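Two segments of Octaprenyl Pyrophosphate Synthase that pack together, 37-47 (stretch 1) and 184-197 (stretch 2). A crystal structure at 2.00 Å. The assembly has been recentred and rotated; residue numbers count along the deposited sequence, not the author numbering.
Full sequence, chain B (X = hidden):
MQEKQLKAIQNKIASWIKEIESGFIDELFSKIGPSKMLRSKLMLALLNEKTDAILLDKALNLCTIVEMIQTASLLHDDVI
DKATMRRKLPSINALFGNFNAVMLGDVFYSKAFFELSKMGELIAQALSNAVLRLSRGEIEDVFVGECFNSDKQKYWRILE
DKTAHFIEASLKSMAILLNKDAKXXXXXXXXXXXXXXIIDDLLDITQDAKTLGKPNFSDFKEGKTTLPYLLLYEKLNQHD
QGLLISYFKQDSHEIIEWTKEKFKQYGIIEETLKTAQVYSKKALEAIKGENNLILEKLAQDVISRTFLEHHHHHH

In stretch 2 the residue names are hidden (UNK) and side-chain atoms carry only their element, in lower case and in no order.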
ATOM      1  N   MET B  37     -20.206  -3.976  -1.098  1.00 21.81           N
ATOM      2  CA  MET B  37     -19.806  -4.477   0.211  1.00 19.76           C
ATOM      3  C   MET B  37     -20.151  -5.952   0.356  1.00 18.79           C
ATOM      4  O   MET B  37     -20.692  -6.390   1.375  1.00 17.03           O
ATOM      5  CB  MET B  37     -20.451  -3.663   1.333  1.00 25.21           C
ATOM      6  CG  MET B  37     -19.751  -2.342   1.586  1.00 26.35           C
ATOM      7  SD  MET B  37     -20.327  -1.517   3.075  1.00 31.37           S
ATOM      8  CE  MET B  37     -21.775  -0.760   2.462  1.00 30.97           C
ATOM      9  N   LEU B  38     -19.830  -6.714  -0.681  1.00 20.34           N
ATOM     10  CA  LEU B  38     -20.080  -8.144  -0.694  1.00 21.13           C
ATOM     11  C   LEU B  38     -19.433  -8.828   0.507  1.00 21.26           C
ATOM     12  O   LEU B  38     -20.031  -9.703   1.139  1.00 20.22           O
ATOM     13  CB  LEU B  38     -19.534  -8.751  -1.987  1.00 23.15           C
ATOM     14  CG  LEU B  38     -19.490 -10.276  -2.030  1.00 25.01           C
ATOM     15  CD1 LEU B  38     -20.877 -10.840  -1.767  1.00 27.22           C
ATOM     16  CD2 LEU B  38     -18.965 -10.730  -3.377  1.00 27.05           C
ATOM     17  N   ARG B  39     -18.209  -8.419   0.824  1.00 19.99           N
ATOM     18  CA  ARG B  39     -17.494  -9.025   1.932  1.00 19.78           C
ATOM     19  C   ARG B  39     -18.140  -8.767   3.278  1.00 20.38           C
ATOM     20  O   ARG B  39     -18.174  -9.667   4.096  1.00 20.55           O
ATOM     21  CB  ARG B  39     -16.007  -8.637   1.881  1.00 20.22           C
ATOM     22  CG  ARG B  39     -15.348  -9.213   0.618  1.00 20.09           C
ATOM     23  CD  ARG B  39     -14.025  -8.581   0.236  1.00 21.20           C
ATOM     24  NE  ARG B  39     -13.562  -9.049  -1.076  1.00 18.38           N
ATOM     25  CZ  ARG B  39     -14.095  -8.691  -2.244  1.00 23.56           C
ATOM     26  NH1 ARG B  39     -13.605  -9.182  -3.373  1.00 24.02           N
ATOM     27  NH2 ARG B  39     -15.089  -7.815  -2.294  1.00 19.99           N
ATOM     28  N   SER B  40     -18.700  -7.581   3.495  1.00 15.47           N
ATOM     29  CA  SER B  40     -19.379  -7.290   4.752  1.00 17.29           C
ATOM     30  C   SER B  40     -20.657  -8.130   4.869  1.00 18.04           C
ATOM     31  O   SER B  40     -20.992  -8.613   5.952  1.00 18.02           O
ATOM     32  CB  SER B  40     -19.734  -5.804   4.842  1.00 19.83           C
ATOM     33  OG  SER B  40     -18.569  -5.017   5.017  1.00 21.50           O
ATOM     34  N   LYS B  41     -21.362  -8.307   3.754  1.00 20.73           N
ATOM     35  CA  LYS B  41     -22.603  -9.084   3.754  1.00 20.76           C
ATOM     36  C   LYS B  41     -22.316 -10.522   4.162  1.00 20.51           C
ATOM     37  O   LYS B  41     -23.057 -11.124   4.942  1.00 18.97           O
ATOM     38  CB  LYS B  41     -23.259  -9.067   2.368  1.00 22.34           C
ATOM     39  CG  LYS B  41     -23.793  -7.710   1.922  1.00 22.69           C
ATOM     40  CD  LYS B  41     -24.321  -7.800   0.497  1.00 27.77           C
ATOM     41  CE  LYS B  41     -24.945  -6.499   0.027  1.00 29.88           C
ATOM     42  NZ  LYS B  41     -25.507  -6.644  -1.354  1.00 33.01           N
ATOM     43  N   LEU B  42     -21.232 -11.070   3.629  1.00 19.96           N
ATOM     44  CA  LEU B  42     -20.830 -12.430   3.955  1.00 20.92           C
ATOM     45  C   LEU B  42     -20.459 -12.557   5.428  1.00 21.56           C
ATOM     46  O   LEU B  42     -20.880 -13.499   6.105  1.00 22.61           O
ATOM     47  CB  LEU B  42     -19.638 -12.841   3.094  1.00 21.51           C
ATOM     48  CG  LEU B  42     -19.972 -13.112   1.630  1.00 19.57           C
ATOM     49  CD1 LEU B  42     -18.698 -13.335   0.832  1.00 21.97           C
ATOM     50  CD2 LEU B  42     -20.880 -14.330   1.555  1.00 22.82           C
ATOM     51  N   MET B  43     -19.668 -11.608   5.919  1.00 17.10           N
ATOM     52  CA  MET B  43     -19.225 -11.604   7.307  1.00 16.75           C
ATOM     53  C   MET B  43     -20.355 -11.320   8.292  1.00 18.35           C
ATOM     54  O   MET B  43     -20.456 -11.975   9.328  1.00 19.72           O
ATOM     55  CB  MET B  43     -18.114 -10.565   7.498  1.00 18.32           C
ATOM     56  CG  MET B  43     -16.861 -10.846   6.681  1.00 18.96           C
ATOM     57  SD  MET B  43     -15.793  -9.398   6.580  1.00 22.36           S
ATOM     58  CE  MET B  43     -14.909  -9.553   8.114  1.00 20.35           C
ATOM     59  N   LEU B  44     -21.200 -10.342   7.977  1.00 20.36           N
ATOM     60  CA  LEU B  44     -22.310  -9.989   8.859  1.00 21.72           C
ATOM     61  C   LEU B  44     -23.256 -11.167   9.069  1.00 21.87           C
ATOM     62  O   LEU B  44     -23.944 -11.241  10.086  1.00 22.71           O
ATOM     63  CB  LEU B  44     -23.098  -8.808   8.284  1.00 19.02           C
ATOM     64  CG  LEU B  44     -22.428  -7.432   8.282  1.00 20.16           C
ATOM     65  CD1 LEU B  44     -23.252  -6.467   7.453  1.00 19.74           C
ATOM     66  CD2 LEU B  44     -22.286  -6.929   9.702  1.00 18.11           C
ATOM     67  N   ALA B  45     -23.277 -12.084   8.107  1.00 21.51           N
ATOM     68  CA  ALA B  45     -24.146 -13.256   8.160  1.00 22.63           C
ATOM     69  C   ALA B  45     -23.821 -14.215   9.296  1.00 23.85           C
ATOM     70  O   ALA B  45     -24.618 -15.106   9.606  1.00 21.36           O
ATOM     71  CB  ALA B  45     -24.096 -14.002   6.827  1.00 19.91           C
ATOM     72  N   LEU B  46     -22.652 -14.047   9.909  1.00 20.60           N
ATOM     73  CA  LEU B  46     -22.251 -14.914  11.010  1.00 22.12           C
ATOM     74  C   LEU B  46     -22.758 -14.417  12.358  1.00 23.32           C
ATOM     75  O   LEU B  46     -22.728 -15.151  13.345  1.00 24.98           O
ATOM     76  CB  LEU B  46     -20.724 -15.060  11.056  1.00 22.37           C
ATOM     77  CG  LEU B  46     -20.127 -16.060  10.057  1.00 24.02           C
ATOM     78  CD1 LEU B  46     -20.409 -15.601   8.633  1.00 24.66           C
ATOM     79  CD2 LEU B  46     -18.630 -16.190  10.289  1.00 23.97           C
ATOM     80  N   LEU B  47     -23.219 -13.171  12.400  1.00 22.80           N
ATOM     81  CA  LEU B  47     -23.728 -12.590  13.635  1.00 24.74           C
ATOM     82  C   LEU B  47     -24.982 -13.305  14.130  1.00 28.01           C
ATOM     83  O   LEU B  47     -25.782 -13.798  13.332  1.00 25.57           O
ATOM     84  CB  LEU B  47     -24.035 -11.104  13.433  1.00 24.80           C
ATOM     85  CG  LEU B  47     -22.832 -10.169  13.281  1.00 25.13           C
ATOM     86  CD1 LEU B  47     -23.303  -8.790  12.831  1.00 23.39           C
ATOM     87  CD2 LEU B  47     -22.085 -10.081  14.605  1.00 22.02           C
ATOM     88  N   UNK B 184     -14.730 -24.170   9.327  1.00 28.92           N
ATOM     89  CA  UNK B 184     -15.942 -24.280   8.531  1.00 30.39           C
ATOM     90  C   UNK B 184     -16.160 -23.050   7.663  1.00 29.52           C
ATOM     91  O   UNK B 184     -16.409 -23.161   6.462  1.00 28.56           O
ATOM     92  c   UNK B 184     -18.296 -26.100  11.042  1.00 43.26           C
ATOM     93  c   UNK B 184     -17.148 -25.846  10.092  1.00 40.52           C
ATOM     94  c   UNK B 184     -18.451 -24.296   8.592  1.00 39.90           C
ATOM     95  c   UNK B 184     -17.195 -24.469   9.428  1.00 38.24           C
ATOM     96  N   UNK B 185     -16.027 -21.876   8.265  1.00 26.74           N
ATOM     97  CA  UNK B 185     -16.235 -20.642   7.532  1.00 27.03           C
ATOM     98  C   UNK B 185     -15.095 -20.240   6.605  1.00 25.65           C
ATOM     99  O   UNK B 185     -15.321 -19.560   5.605  1.00 26.21           O
ATOM    100  o   UNK B 185     -21.681 -20.712  10.754  1.00 35.89           O
ATOM    101  c   UNK B 185     -20.361 -19.850   8.962  1.00 32.88           C
ATOM    102  c   UNK B 185     -19.301 -20.655  10.965  1.00 32.85           C
ATOM    103  c   UNK B 185     -16.588 -19.535   8.521  1.00 28.21           C
ATOM    104  c   UNK B 185     -18.056 -20.341  10.424  1.00 31.93           C
ATOM    105  c   UNK B 185     -20.447 -20.407  10.228  1.00 34.63           C
ATOM    106  c   UNK B 185     -17.944 -19.785   9.148  1.00 30.39           C
ATOM    107  c   UNK B 185     -19.115 -19.542   8.432  1.00 30.85           C
ATOM    108  N   UNK B 186     -13.876 -20.662   6.922  1.00 17.72           N
ATOM    109  CA  UNK B 186     -12.744 -20.364   6.058  1.00 18.20           C
ATOM    110  C   UNK B 186     -12.963 -21.196   4.794  1.00 19.05           C
ATOM    111  O   UNK B 186     -12.728 -20.736   3.676  1.00 17.15           O
ATOM    112  c   UNK B 186     -11.441 -20.769   6.731  1.00 17.07           C
ATOM    113  N   UNK B 187     -13.432 -22.424   4.996  1.00 19.91           N
ATOM    114  CA  UNK B 187     -13.702 -23.346   3.901  1.00 23.78           C
ATOM    115  C   UNK B 187     -14.824 -22.795   3.021  1.00 21.51           C
ATOM    116  O   UNK B 187     -14.740 -22.846   1.793  1.00 19.39           O
ATOM    117  c   UNK B 187     -14.087 -24.719   4.464  1.00 53.80           C
ATOM    118  o   UNK B 187     -15.063 -26.510   3.234  1.00 64.83           O
ATOM    119  c   UNK B 187     -14.041 -25.815   3.417  1.00 59.67           C
ATOM    120  o   UNK B 187     -12.979 -25.986   2.784  1.00 62.79           O
ATOM    121  N   UNK B 188     -15.871 -22.267   3.649  1.00 24.51           N
ATOM    122  CA  UNK B 188     -16.985 -21.684   2.903  1.00 23.52           C
ATOM    123  C   UNK B 188     -16.485 -20.468   2.131  1.00 23.24           C
ATOM    124  O   UNK B 188     -16.831 -20.269   0.967  1.00 24.50           O
ATOM    125  c   UNK B 188     -21.268 -20.379   1.895  1.00 21.48           C
ATOM    126  c   UNK B 188     -20.103 -18.330   2.394  1.00 23.11           C
ATOM    127  c   UNK B 188     -20.279 -21.101   2.567  1.00 20.49           C
ATOM    128  c   UNK B 188     -19.196 -20.451   3.158  1.00 20.93           C
ATOM    129  c   UNK B 188     -19.119 -19.064   3.067  1.00 22.43           C
ATOM    130  c   UNK B 188     -21.179 -18.990   1.808  1.00 22.29           C
ATOM    131  c   UNK B 188     -18.104 -21.237   3.845  1.00 20.67           C
ATOM    132  N   UNK B 189     -15.667 -19.653   2.791  1.00 18.80           N
ATOM    133  CA  UNK B 189     -15.136 -18.463   2.152  1.00 17.43           C
ATOM    134  C   UNK B 189     -14.258 -18.737   0.944  1.00 17.44           C
ATOM    135  O   UNK B 189     -14.386 -18.067  -0.080  1.00 15.37           O
ATOM    136  N   UNK B 190     -13.367 -19.719   1.052  1.00 19.95           N
ATOM    137  CA  UNK B 190     -12.461 -20.048  -0.047  1.00 20.33           C
ATOM    138  C   UNK B 190     -13.209 -20.528  -1.289  1.00 22.26           C
ATOM    139  O   UNK B 190     -12.948 -20.068  -2.405  1.00 21.02           O
ATOM    140  c   UNK B 190     -11.466 -21.128   0.386  1.00 21.45           C
ATOM    141  c   UNK B 190      -9.651 -22.758  -0.189  1.00 20.85           C
ATOM    142  c   UNK B 190      -9.466 -20.353  -0.885  1.00 21.60           C
ATOM    143  c   UNK B 190     -10.420 -21.523  -0.659  1.00 20.96           C
ATOM    144  N   UNK B 191     -14.133 -21.462  -1.099  1.00 19.80           N
ATOM    145  CA  UNK B 191     -14.892 -21.982  -2.224  1.00 19.24           C
ATOM    146  C   UNK B 191     -15.847 -20.940  -2.808  1.00 16.94           C
ATOM    147  O   UNK B 191     -16.008 -20.867  -4.019  1.00 18.26           O
ATOM    148  c   UNK B 191     -15.634 -23.254  -1.809  1.00 21.06           C
ATOM    149  o   UNK B 191     -14.325 -24.733  -0.438  1.00 26.81           O
ATOM    150  n   UNK B 191     -14.262 -25.061  -2.656  1.00 21.85           N
ATOM    151  c   UNK B 191     -14.686 -24.422  -1.574  1.00 22.66           C
ATOM    152  N   UNK B 192     -16.473 -20.134  -1.955  1.00 16.78           N
ATOM    153  CA  UNK B 192     -17.373 -19.090  -2.438  1.00 18.23           C
ATOM    154  C   UNK B 192     -16.562 -18.113  -3.283  1.00 18.68           C
ATOM    155  O   UNK B 192     -17.030 -17.636  -4.315  1.00 17.26           O
ATOM    156  c   UNK B 192     -20.214 -17.306  -1.960  1.00 24.63           C
ATOM    157  c   UNK B 192     -18.852 -17.149  -1.708  1.00 22.17           C
ATOM    158  c   UNK B 192     -20.987 -16.236  -2.425  1.00 24.28           C
ATOM    159  c   UNK B 192     -18.008 -18.321  -1.271  1.00 21.32           C
ATOM    160  c   UNK B 192     -20.398 -14.998  -2.642  1.00 23.47           C
ATOM    161  c   UNK B 192     -19.039 -14.826  -2.392  1.00 22.99           C
ATOM    162  c   UNK B 192     -18.274 -15.900  -1.926  1.00 22.36           C
ATOM    163  N   UNK B 193     -15.350 -17.808  -2.817  1.00 17.57           N
ATOM    164  CA  UNK B 193     -14.476 -16.887  -3.524  1.00 16.80           C
ATOM    165  C   UNK B 193     -14.053 -17.410  -4.885  1.00 17.00           C
ATOM    166  O   UNK B 193     -13.951 -16.646  -5.845  1.00 15.44           O
ATOM    167  N   UNK B 194     -13.794 -18.710  -4.970  1.00 15.34           N
ATOM    168  CA  UNK B 194     -13.405 -19.325  -6.236  1.00 15.59           C
ATOM    169  C   UNK B 194     -14.581 -19.233  -7.212  1.00 14.28           C
ATOM    170  O   UNK B 194     -14.415 -18.812  -8.356  1.00 13.42           O
ATOM    171  c   UNK B 194      -9.820 -21.511  -7.204  1.00 18.50           C
ATOM    172  c   UNK B 194     -13.017 -20.799  -6.026  1.00 17.32           C
ATOM    173  s   UNK B 194     -10.263 -20.260  -6.001  1.00 18.46           S
ATOM    174  c   UNK B 194     -11.721 -21.012  -5.231  1.00 16.69           C
ATOM    175  N   UNK B 195     -15.770 -19.622  -6.755  1.00 18.36           N
ATOM    176  CA  UNK B 195     -16.956 -19.568  -7.608  1.00 18.76           C
ATOM    177  C   UNK B 195     -17.237 -18.125  -8.030  1.00 19.78           C
ATOM    178  O   UNK B 195     -17.542 -17.848  -9.193  1.00 18.90           O
ATOM    179  c   UNK B 195     -18.154 -20.135  -6.875  1.00 13.54           C
ATOM    180  N   UNK B 196     -17.120 -17.212  -7.074  1.00 15.69           N
ATOM    181  CA  UNK B 196     -17.363 -15.800  -7.324  1.00 17.91           C
ATOM    182  C   UNK B 196     -16.511 -15.228  -8.456  1.00 16.29           C
ATOM    183  O   UNK B 196     -17.025 -14.538  -9.331  1.00 16.18           O
ATOM    184  c   UNK B 196     -17.108 -14.983  -6.055  1.00 22.66           C
ATOM    185  c   UNK B 196     -17.216 -13.500  -6.265  1.00 25.43           C
ATOM    186  c   UNK B 196     -16.165 -11.347  -6.627  1.00 28.68           C
ATOM    187  c   UNK B 196     -18.461 -12.890  -6.393  1.00 27.25           C
ATOM    188  c   UNK B 196     -18.564 -11.522  -6.639  1.00 27.04           C
ATOM    189  c   UNK B 196     -17.415 -10.752  -6.756  1.00 26.83           C
ATOM    190  c   UNK B 196     -16.072 -12.718  -6.382  1.00 28.23           C
ATOM    191  N   UNK B 197     -15.213 -15.507  -8.443  1.00 15.26           N
ATOM    192  CA  UNK B 197     -14.337 -14.972  -9.479  1.00 15.55           C
ATOM    193  C   UNK B 197     -14.522 -15.664 -10.827  1.00 15.69           C
ATOM    194  O   UNK B 197     -14.311 -15.052 -11.873  1.00 16.39           O
ATOM    195  o   UNK B 197     -12.413 -12.102  -9.125  1.00 22.13           O
ATOM    196  c   UNK B 197     -11.922 -14.293  -9.970  1.00 20.01           C
ATOM    197  c   UNK B 197     -12.872 -15.060  -9.050  1.00 18.22           C
ATOM    198  c   UNK B 197     -12.310 -12.831 -10.115  1.00 22.63           C
ATOM    199  n   UNK B 197     -12.532 -12.394 -11.351  1.00 22.63           N
TER

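Position 184 carries four carbons, forked at the first, with one arm two carbons long, and stays out of reach of stretch 1. That is isoleucine, Ile184. At 185 one carbon leads to a six-carbon ring bearing an oxygen, and CD2 of Leu46 lies over one face of that ring: tyrosine. The methyl is 3.8 Å from CG of Tyr185 and 4.0 Å from the ring centroid, a CH-pi contact made almost directly above the aromatic face.

A single carbon at 186, touching nothing on stretch 1, gives Ala186. Position 187 has two carbons, the second carrying two oxygens, a carboxylate on a short stem that also lies far from the partner: Asp187. At 188 a single carbon leads to a bare six-carbon ring, which meets stretch 1 by its edge, with CD2 of Leu42 near the ring plane. This is phenylalanine, and CD2 of Leu42 is 4.2 Å from CE2 of Phe188.

Position 189 has no side-chain atoms and so no side-chain contact; it is glycine. Its CA is nevertheless the closest in register to that of Leu42, at 8.5 Å. An ideal CB on Gly189 would point sideways and meet nothing of stretch 1 within 5.5 Å; the crowding would come from its own helix, with O of Tyr185 3.2 Å from that CB. Four carbons forked at the second, out of reach of the partner, make 190 a leucine, Leu190. Position 191 has two carbons, the second bearing one oxygen and one nitrogen, buried but remote from stretch 1: Asn191.

At 192 the carbon-plus-ring pattern returns without oxygen, and the ring serves two leucines, with CD2 of Leu42 over one face and CD2 of Leu38 at the edge. This is Phe192. CD1 of Leu42 comes within 3.6 Å of CE2 of Phe192, and CD2 of Leu38 is 4.2 Å from CE2 of Phe192. Position 193 again lacks a side chain, hence glycine. An ideal CB on Gly193 would also point sideways, with nothing of stretch 1 within 5.5 Å; O of Gly189 would crowd it at 3.2 Å.

Position 194 is an unbranched chain of two carbons, a sulfur and a carbon, and 195 has one carbon; neither reaches the partner. They are Met194 and Ala195. The carbon and six-carbon ring at 196 receive CD2 of Leu38 over one face, marking Phe196; that methyl is 3.4 Å from CE1 of Phe196 and 3.8 Å from the centroid. Position 197 has three carbons, the third carrying oxygen and nitrogen, and touches nothing on stretch 1; Gln197 makes its side-chain hydrogen bonds elsewhere in the structure.

The rule is leucines against aromatics. Leu38, Leu42 and Leu46, spaced four apart, point toward stretch 2, which answers with Tyr185, Phe188, Phe192 and Phe196. The two helices run roughly antiparallel, at 149°, so Leu38 meets the late aromatics and Leu46, in the type I turn from Leu44 to Leu47, the early one. At closest approach the axes are 12.2 Å apart, side chains fill the space between the backbones, and no hydrogen bond crosses the gap. Methyls on ring faces and edges make the contact, burying 321 Å² in all.

Stretch 2, residues 184-197: IYADFGLNFGMAFQ
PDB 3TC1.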